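Local coordinates for DUF3299 domain-containing protein (PDB 4HSP) that is of unknown function but carries a signal sequence in its natural form and pairs with a second copy in a two-fold symmetric arrangement in the crystal, at the interface of chains A and B. Residues are numbered along the deposited sequence; one frame, centred on the assembly and turned at random. Chains: chain A/B, hypothetical protein.

The interface of chains A and B. Residues chain A 8, 60-62, 81, 114, 145; chain B 23-24, 83-84.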
ATOM      1  N   TRP A   8     -10.809  19.113 -12.451  1.00 45.56           N
ATOM      2  CA  TRP A   8     -10.291  18.469 -13.643  1.00 43.91           C
ATOM      3  C   TRP A   8     -11.092  18.826 -14.888  1.00 48.68           C
ATOM      4  O   TRP A   8     -10.504  18.892 -15.954  1.00 49.94           O
ATOM      5  CB  TRP A   8     -10.232  16.961 -13.448  1.00 41.65           C
ATOM      6  CG  TRP A   8      -9.085  16.592 -12.559  1.00 41.92           C
ATOM      7  CD1 TRP A   8      -9.120  16.413 -11.205  1.00 44.78           C
ATOM      8  CD2 TRP A   8      -7.704  16.569 -12.932  1.00 40.97           C
ATOM      9  NE1 TRP A   8      -7.855  16.144 -10.734  1.00 44.17           N
ATOM     10  CE2 TRP A   8      -6.969  16.200 -11.781  1.00 45.26           C
ATOM     11  CE3 TRP A   8      -7.022  16.731 -14.147  1.00 41.33           C
ATOM     12  CZ2 TRP A   8      -5.584  15.992 -11.813  1.00 44.39           C
ATOM     13  CZ3 TRP A   8      -5.650  16.542 -14.175  1.00 42.87           C
ATOM     14  CH2 TRP A   8      -4.942  16.186 -13.017  1.00 43.76           C
ATOM     15  N   PRO A  60      -6.558  18.970  -7.117  1.00 48.84           N
ATOM     16  CA  PRO A  60      -6.415  17.719  -6.335  1.00 47.86           C
ATOM     17  C   PRO A  60      -6.110  16.529  -7.252  1.00 49.67           C
ATOM     18  O   PRO A  60      -6.444  16.548  -8.441  1.00 47.14           O
ATOM     19  CB  PRO A  60      -7.786  17.581  -5.680  1.00 48.56           C
ATOM     20  CG  PRO A  60      -8.734  18.172  -6.722  1.00 50.83           C
ATOM     21  CD  PRO A  60      -7.954  19.131  -7.593  1.00 47.67           C
ATOM     22  N   GLY A  61      -5.499  15.492  -6.712  1.00 47.94           N
ATOM     23  CA  GLY A  61      -5.209  14.315  -7.522  1.00 46.59           C
ATOM     24  C   GLY A  61      -4.300  13.284  -6.890  1.00 51.28           C
ATOM     25  O   GLY A  61      -3.949  13.389  -5.720  1.00 50.62           O
ATOM     26  N   TYR A  62      -3.957  12.253  -7.673  1.00 46.44           N
ATOM     27  CA  TYR A  62      -3.091  11.165  -7.252  1.00 46.17           C
ATOM     28  C   TYR A  62      -1.742  11.296  -7.934  1.00 49.88           C
ATOM     29  O   TYR A  62      -1.650  11.833  -9.036  1.00 48.70           O
ATOM     30  CB  TYR A  62      -3.773   9.804  -7.568  1.00 45.82           C
ATOM     31  CG  TYR A  62      -4.856   9.486  -6.560  1.00 44.78           C
ATOM     32  CD1 TYR A  62      -4.550   8.852  -5.359  1.00 47.22           C
ATOM     33  CD2 TYR A  62      -6.171   9.920  -6.754  1.00 43.89           C
ATOM     34  CE1 TYR A  62      -5.538   8.574  -4.416  1.00 47.72           C
ATOM     35  CE2 TYR A  62      -7.172   9.628  -5.825  1.00 44.02           C
ATOM     36  CZ  TYR A  62      -6.846   8.957  -4.655  1.00 50.61           C
ATOM     37  OH  TYR A  62      -7.787   8.698  -3.692  1.00 52.62           O
ATOM     38  N   PRO A  81      -6.326  12.380 -12.088  1.00 43.30           N
ATOM     39  CA  PRO A  81      -7.548  12.506 -11.273  1.00 43.68           C
ATOM     40  C   PRO A  81      -7.967  11.215 -10.552  1.00 51.08           C
ATOM     41  O   PRO A  81      -8.954  11.219  -9.816  1.00 52.00           O
ATOM     42  CB  PRO A  81      -8.626  12.928 -12.301  1.00 43.54           C
ATOM     43  CG  PRO A  81      -7.960  12.929 -13.642  1.00 46.95           C
ATOM     44  CD  PRO A  81      -6.658  12.239 -13.525  1.00 43.49           C
ATOM     45  N   PRO A 114      -4.816  10.927  -1.948  1.00 52.91           N
ATOM     46  CA  PRO A 114      -4.760  12.052  -2.877  1.00 50.15           C
ATOM     47  C   PRO A 114      -4.060  13.229  -2.213  1.00 53.29           C
ATOM     48  O   PRO A 114      -3.911  13.271  -0.981  1.00 54.18           O
ATOM     49  CB  PRO A 114      -6.233  12.337  -3.184  1.00 50.32           C
ATOM     50  CG  PRO A 114      -6.999  11.760  -2.052  1.00 55.31           C
ATOM     51  CD  PRO A 114      -6.094  10.930  -1.198  1.00 53.04           C
ATOM     52  N   TYR A 145      -4.625  15.587   0.662  1.00 55.60           N
ATOM     53  CA  TYR A 145      -6.041  15.937   0.543  1.00 54.64           C
ATOM     54  C   TYR A 145      -6.696  15.526   1.844  1.00 63.37           C
ATOM     55  O   TYR A 145      -6.696  14.341   2.201  1.00 63.69           O
ATOM     56  CB  TYR A 145      -6.653  15.214  -0.669  1.00 52.75           C
ATOM     57  CG  TYR A 145      -8.088  15.555  -0.998  1.00 53.14           C
ATOM     58  CD1 TYR A 145      -9.146  14.894  -0.371  1.00 54.31           C
ATOM     59  CD2 TYR A 145      -8.394  16.429  -2.037  1.00 53.25           C
ATOM     60  CE1 TYR A 145     -10.471  15.161  -0.711  1.00 51.46           C
ATOM     61  CE2 TYR A 145      -9.717  16.681  -2.408  1.00 52.54           C
ATOM     62  CZ  TYR A 145     -10.750  16.056  -1.732  1.00 55.85           C
ATOM     63  OH  TYR A 145     -12.042  16.301  -2.114  1.00 53.77           O
TER
ATOM     64  N   LEU B  23     -13.310  13.558  -6.817  1.00 48.32           N
ATOM     65  CA  LEU B  23     -12.450  14.403  -5.989  1.00 47.34           C
ATOM     66  C   LEU B  23     -13.149  15.721  -5.733  1.00 51.66           C
ATOM     67  O   LEU B  23     -12.961  16.649  -6.526  1.00 51.97           O
ATOM     68  CB  LEU B  23     -11.097  14.667  -6.657  1.00 47.98           C
ATOM     69  CG  LEU B  23     -10.028  13.620  -6.510  1.00 52.43           C
ATOM     70  CD1 LEU B  23      -8.981  13.815  -7.573  1.00 52.77           C
ATOM     71  CD2 LEU B  23      -9.419  13.653  -5.092  1.00 51.41           C
ATOM     72  N   PRO B  24     -13.974  15.829  -4.660  1.00 48.53           N
ATOM     73  CA  PRO B  24     -14.701  17.088  -4.402  1.00 48.63           C
ATOM     74  C   PRO B  24     -13.827  18.331  -4.233  1.00 51.44           C
ATOM     75  O   PRO B  24     -12.709  18.253  -3.751  1.00 52.73           O
ATOM     76  CB  PRO B  24     -15.425  16.823  -3.075  1.00 50.52           C
ATOM     77  CG  PRO B  24     -15.450  15.411  -2.915  1.00 54.13           C
ATOM     78  CD  PRO B  24     -14.327  14.797  -3.668  1.00 49.90           C
ATOM     79  N   TYR B  83     -10.803   4.078  -6.292  1.00 53.14           N
ATOM     80  CA  TYR B  83     -10.022   3.792  -5.117  1.00 55.93           C
ATOM     81  C   TYR B  83     -10.165   4.944  -4.136  1.00 60.99           C
ATOM     82  O   TYR B  83     -10.211   6.102  -4.540  1.00 59.64           O
ATOM     83  CB  TYR B  83      -8.557   3.560  -5.518  1.00 60.07           C
ATOM     84  CG  TYR B  83      -7.615   3.409  -4.347  1.00 67.02           C
ATOM     85  CD1 TYR B  83      -7.405   2.172  -3.750  1.00 70.86           C
ATOM     86  CD2 TYR B  83      -6.961   4.517  -3.807  1.00 69.67           C
ATOM     87  CE1 TYR B  83      -6.566   2.035  -2.642  1.00 75.26           C
ATOM     88  CE2 TYR B  83      -6.133   4.395  -2.694  1.00 72.77           C
ATOM     89  CZ  TYR B  83      -5.931   3.152  -2.116  1.00 85.22           C
ATOM     90  OH  TYR B  83      -5.075   3.034  -1.042  1.00 93.13           O
ATOM     91  N   GLY B  84     -10.228   4.605  -2.861  1.00 61.15           N
ATOM     92  CA  GLY B  84     -10.306   5.583  -1.784  1.00 62.32           C
ATOM     93  C   GLY B  84     -11.703   5.966  -1.345  1.00 66.83           C
ATOM     94  O   GLY B  84     -11.853   6.608  -0.302  1.00 67.13           O
TER
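A leucine-in-pocket contact, one patch of a two-fold symmetric interface and repeated with the chains exchanged: a loop of chain B, ahead of its helix 26-34, sets B:Leu23 against a surface of chain A formed by A:Trp8, A:Pro60, A:Gly61, A:Pro81, A:Pro114 and A:Tyr145. The structure alone does not show whether this pairing exists in solution. B:Leu23 hides the largest area of any residue here, 106 Å². Its CG stands anti to the carbonyl carbon (chi1 -83°), and the two methyls part in the pocket. CD1 lies 3.8 Å from CA of A:Gly61 and 3.4 Å from the carbonyl O of A:Pro81. CD2 turns the other way, 3.9 Å from CB of A:Pro114 and over the rim of one face of the A:Tyr145 ring. The wall beside CD1 is held by A:Trp8, which runs alongside the leucine: its indole NE1 donates to the carbonyl O of A:Pro60 at 2.7 Å, nearly along the C=O axis but tilted from the ring plane. CG of A:Pro81 sits over the centre of one indole face, 3.7 Å above it. A:Tyr145, with CG anti to its backbone N (chi1 -175°), crosses B:Pro24 at about a right angle. Its phenol OH donates to the carbonyl O of B:Pro24 at 2.6 Å, the acceptor lying at the ring edge and offering an in-plane lone pair (122° at O). Farther along, A:Tyr62 rests a ring face on CB of A:Pro114, and its OH comes 3.7 Å from O of B:Tyr83, too far for a hydrogen bond. The pocket floor is strand 55-68 of chain A, bordered by the 3-10 helix 8-11 and the loops after strands 77-80 and 141-144.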